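Local coordinates for protein GTP cyclohydrolase (Enterococcus faecalis, PDB 2R41) that is of unknown function, a small alpha-beta protein of the DUF960 family whose cyclohydrolase activity is unproven, at residues R12-S17 / G96-L102. Sequence-based numbering, arbitrary orientation.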
ATOM      1  N   ARG C  12      -0.944  -9.419 -11.348  1.00 51.70           N
ATOM      2  CA  ARG C  12      -0.271  -9.977 -10.197  1.00 49.39           C
ATOM      3  C   ARG C  12       0.692  -8.900  -9.773  1.00 47.43           C
ATOM      4  O   ARG C  12       0.969  -7.999 -10.551  1.00 45.88           O
ATOM      5  CB  ARG C  12       0.423 -11.303 -10.564  1.00 48.70           C
ATOM      6  CG  ARG C  12      -0.509 -12.548 -10.476  1.00 50.56           C
ATOM      7  CD  ARG C  12       0.038 -13.786 -11.185  1.00 49.11           C
ATOM      8  NE  ARG C  12       1.483 -13.849 -11.039  1.00 41.69           N
ATOM      9  CZ  ARG C  12       2.333 -14.313 -11.947  1.00 39.31           C
ATOM     10  NH1 ARG C  12       1.926 -14.778 -13.115  1.00 40.41           N
ATOM     11  NH2 ARG C  12       3.629 -14.305 -11.681  1.00 40.32           N
ATOM     12  N   SER C  13       1.185  -8.962  -8.543  1.00 47.92           N
ATOM     13  CA  SER C  13       1.987  -7.857  -8.014  1.00 47.57           C
ATOM     14  C   SER C  13       3.373  -7.791  -8.574  1.00 44.90           C
ATOM     15  O   SER C  13       4.031  -8.794  -8.664  1.00 44.27           O
ATOM     16  CB  SER C  13       2.045  -7.854  -6.486  1.00 49.10           C
ATOM     17  OG  SER C  13       1.327  -8.937  -5.943  1.00 54.32           O
ATOM     18  N   ARG C  14       3.807  -6.589  -8.936  1.00 44.13           N
ATOM     19  CA  ARG C  14       5.139  -6.379  -9.456  1.00 43.09           C
ATOM     20  C   ARG C  14       5.938  -5.525  -8.487  1.00 43.58           C
ATOM     21  O   ARG C  14       5.449  -4.500  -8.059  1.00 45.11           O
ATOM     22  CB  ARG C  14       5.051  -5.703 -10.803  1.00 41.98           C
ATOM     23  CG  ARG C  14       4.248  -6.484 -11.809  1.00 42.65           C
ATOM     24  CD  ARG C  14       3.975  -5.644 -13.035  1.00 42.32           C
ATOM     25  NE  ARG C  14       3.746  -6.515 -14.175  1.00 44.35           N
ATOM     26  CZ  ARG C  14       3.423  -6.101 -15.396  1.00 45.30           C
ATOM     27  NH1 ARG C  14       3.280  -4.799 -15.631  1.00 47.32           N
ATOM     28  NH2 ARG C  14       3.241  -6.988 -16.376  1.00 42.67           N
ATOM     29  N   TYR C  15       7.139  -5.954  -8.113  1.00 43.49           N
ATOM     30  CA  TYR C  15       7.949  -5.223  -7.160  1.00 43.97           C
ATOM     31  C   TYR C  15       9.227  -4.903  -7.847  1.00 42.94           C
ATOM     32  O   TYR C  15       9.578  -5.537  -8.839  1.00 43.18           O
ATOM     33  CB  TYR C  15       8.227  -6.072  -5.922  1.00 45.88           C
ATOM     34  CG  TYR C  15       6.995  -6.284  -5.097  1.00 49.76           C
ATOM     35  CD1 TYR C  15       6.703  -5.452  -4.014  1.00 54.79           C
ATOM     36  CD2 TYR C  15       6.095  -7.284  -5.408  1.00 52.95           C
ATOM     37  CE1 TYR C  15       5.524  -5.622  -3.244  1.00 58.08           C
ATOM     38  CE2 TYR C  15       4.914  -7.468  -4.665  1.00 57.17           C
ATOM     39  CZ  TYR C  15       4.626  -6.635  -3.586  1.00 58.00           C
ATOM     40  OH  TYR C  15       3.454  -6.817  -2.862  1.00 58.45           O
ATOM     41  N   ALA C  16       9.956  -3.930  -7.333  1.00 42.68           N
ATOM     42  CA  ALA C  16      11.318  -3.740  -7.802  1.00 41.92           C
ATOM     43  C   ALA C  16      12.276  -3.798  -6.625  1.00 42.61           C
ATOM     44  O   ALA C  16      11.984  -3.261  -5.567  1.00 44.01           O
ATOM     45  CB  ALA C  16      11.432  -2.452  -8.489  1.00 41.76           C
ATOM     46  N   SER C  17      13.421  -4.438  -6.797  1.00 42.32           N
ATOM     47  CA  SER C  17      14.349  -4.623  -5.685  1.00 43.06           C
ATOM     48  C   SER C  17      14.936  -3.312  -5.225  1.00 42.87           C
ATOM     49  O   SER C  17      14.949  -2.348  -5.969  1.00 41.80           O
ATOM     50  CB  SER C  17      15.527  -5.481  -6.133  1.00 43.81           C
ATOM     51  OG  SER C  17      16.495  -4.679  -6.801  1.00 44.29           O
ATOM     52  N   GLY C  96       5.986 -16.951  -9.739  1.00 49.71           N
ATOM     53  CA  GLY C  96       4.743 -17.673  -9.937  1.00 52.57           C
ATOM     54  C   GLY C  96       3.588 -17.062  -9.168  1.00 53.85           C
ATOM     55  O   GLY C  96       2.424 -17.355  -9.441  1.00 55.52           O
ATOM     56  N   HIS C  97       3.912 -16.208  -8.202  1.00 53.69           N
ATOM     57  CA  HIS C  97       2.907 -15.395  -7.530  1.00 55.40           C
ATOM     58  C   HIS C  97       3.277 -13.916  -7.569  1.00 53.29           C
ATOM     59  O   HIS C  97       2.406 -13.051  -7.660  1.00 54.60           O
ATOM     60  CB  HIS C  97       2.725 -15.854  -6.082  1.00 58.35           C
ATOM     61  CG  HIS C  97       4.014 -16.109  -5.363  1.00 60.94           C
ATOM     62  ND1 HIS C  97       4.837 -17.172  -5.665  1.00 62.22           N
ATOM     63  CD2 HIS C  97       4.622 -15.436  -4.357  1.00 62.33           C
ATOM     64  CE1 HIS C  97       5.896 -17.144  -4.876  1.00 64.20           C
ATOM     65  NE2 HIS C  97       5.791 -16.101  -4.073  1.00 62.85           N
ATOM     66  N   ARG C  98       4.573 -13.634  -7.498  1.00 51.11           N
ATOM     67  CA  ARG C  98       5.059 -12.259  -7.483  1.00 49.15           C
ATOM     68  C   ARG C  98       6.117 -12.036  -8.559  1.00 46.48           C
ATOM     69  O   ARG C  98       6.990 -12.879  -8.768  1.00 46.31           O
ATOM     70  CB  ARG C  98       5.624 -11.904  -6.107  1.00 50.10           C
ATOM     71  CG  ARG C  98       7.142 -11.948  -6.029  1.00 53.03           C
ATOM     72  CD  ARG C  98       7.682 -10.840  -5.141  1.00 57.91           C
ATOM     73  NE  ARG C  98       6.862 -10.644  -3.950  1.00 65.49           N
ATOM     74  CZ  ARG C  98       7.190  -9.846  -2.940  1.00 67.08           C
ATOM     75  NH1 ARG C  98       8.325  -9.165  -2.973  1.00 64.51           N
ATOM     76  NH2 ARG C  98       6.382  -9.729  -1.894  1.00 67.44           N
ATOM     77  N   GLU C  99       6.033 -10.896  -9.237  1.00 44.32           N
ATOM     78  CA  GLU C  99       7.023 -10.530 -10.244  1.00 41.49           C
ATOM     79  C   GLU C  99       7.978  -9.464  -9.714  1.00 40.15           C
ATOM     80  O   GLU C  99       7.561  -8.530  -9.029  1.00 39.53           O
ATOM     81  CB  GLU C  99       6.334 -10.032 -11.516  1.00 40.55           C
ATOM     82  CG  GLU C  99       5.525 -11.096 -12.240  1.00 40.68           C
ATOM     83  CD  GLU C  99       4.229 -10.555 -12.811  1.00 42.84           C
ATOM     84  OE1 GLU C  99       4.277  -9.546 -13.545  1.00 41.11           O
ATOM     85  OE2 GLU C  99       3.162 -11.140 -12.525  1.00 46.84           O
ATOM     86  N   THR C 100       9.258  -9.612 -10.037  1.00 39.51           N
ATOM     87  CA  THR C 100      10.289  -8.752  -9.484  1.00 38.96           C
ATOM     88  C   THR C 100      11.351  -8.377 -10.506  1.00 38.13           C
ATOM     89  O   THR C 100      11.818  -9.209 -11.266  1.00 37.81           O
ATOM     90  CB  THR C 100      10.942  -9.431  -8.289  1.00 39.57           C
ATOM     91  OG1 THR C 100       9.930  -9.808  -7.365  1.00 41.56           O
ATOM     92  CG2 THR C 100      11.903  -8.505  -7.571  1.00 40.36           C
ATOM     93  N   ILE C 101      11.709  -7.100 -10.525  1.00 38.37           N
ATOM     94  CA  ILE C 101      12.865  -6.635 -11.278  1.00 38.27           C
ATOM     95  C   ILE C 101      14.025  -6.419 -10.348  1.00 38.76           C
ATOM     96  O   ILE C 101      13.905  -5.777  -9.321  1.00 39.09           O
ATOM     97  CB  ILE C 101      12.577  -5.317 -11.930  1.00 37.98           C
ATOM     98  CG1 ILE C 101      11.474  -5.513 -12.960  1.00 39.04           C
ATOM     99  CG2 ILE C 101      13.831  -4.795 -12.564  1.00 37.41           C
ATOM    100  CD1 ILE C 101      10.920  -4.246 -13.530  1.00 40.73           C
ATOM    101  N   LEU C 102      15.169  -6.948 -10.706  1.00 40.10           N
ATOM    102  CA  LEU C 102      16.309  -6.867  -9.808  1.00 41.76           C
ATOM    103  C   LEU C 102      17.607  -6.966 -10.581  1.00 42.83           C
ATOM    104  O   LEU C 102      17.622  -7.216 -11.802  1.00 42.31           O
ATOM    105  CB  LEU C 102      16.241  -7.945  -8.723  1.00 42.27           C
ATOM    106  CG  LEU C 102      16.428  -9.385  -9.206  1.00 43.29           C
ATOM    107  CD1 LEU C 102      16.135 -10.353  -8.095  1.00 45.65           C
ATOM    108  CD2 LEU C 102      15.537  -9.735 -10.372  1.00 41.19           C
TER
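The R98 guanidinium lies flat on the Y15 ring of the neighbouring strand, a cation-pi stack with planes 12° apart and R98 CZ 3.9 Å from the ring centroid. On the other face of the sheet the carboxylate of E99 meets two arginines, R14 of the facing strand and R12 just before it. R14 NE donates to E99 OE1 at 3.1 Å, nearly straight at 172° and in the guanidinium plane, so this salt bridge is a directed hydrogen bond. E99 OE2, by contrast, appears to lie over a face of the R12 guanidinium, an attraction of charges alone, but the placing of that group is doubtful. D94 is the stronger partner of R12, as D37 is of R14. Such pairing of side chains depends on register, and here 13-16 lies parallel to 98-102 as an outermost strand of the chain's mixed sheet. Y15 N donates to E99 O (2.8 Å) and I101 N to Y15 O (3.1 Å), the alternation expected of parallel strands. E99 and R14 face helix 26-40, where both touch W33. At the far end S17 N bonds to I101 O (2.9 Å), while S17 OG caps the following helix at V20 N and also bonds to E106.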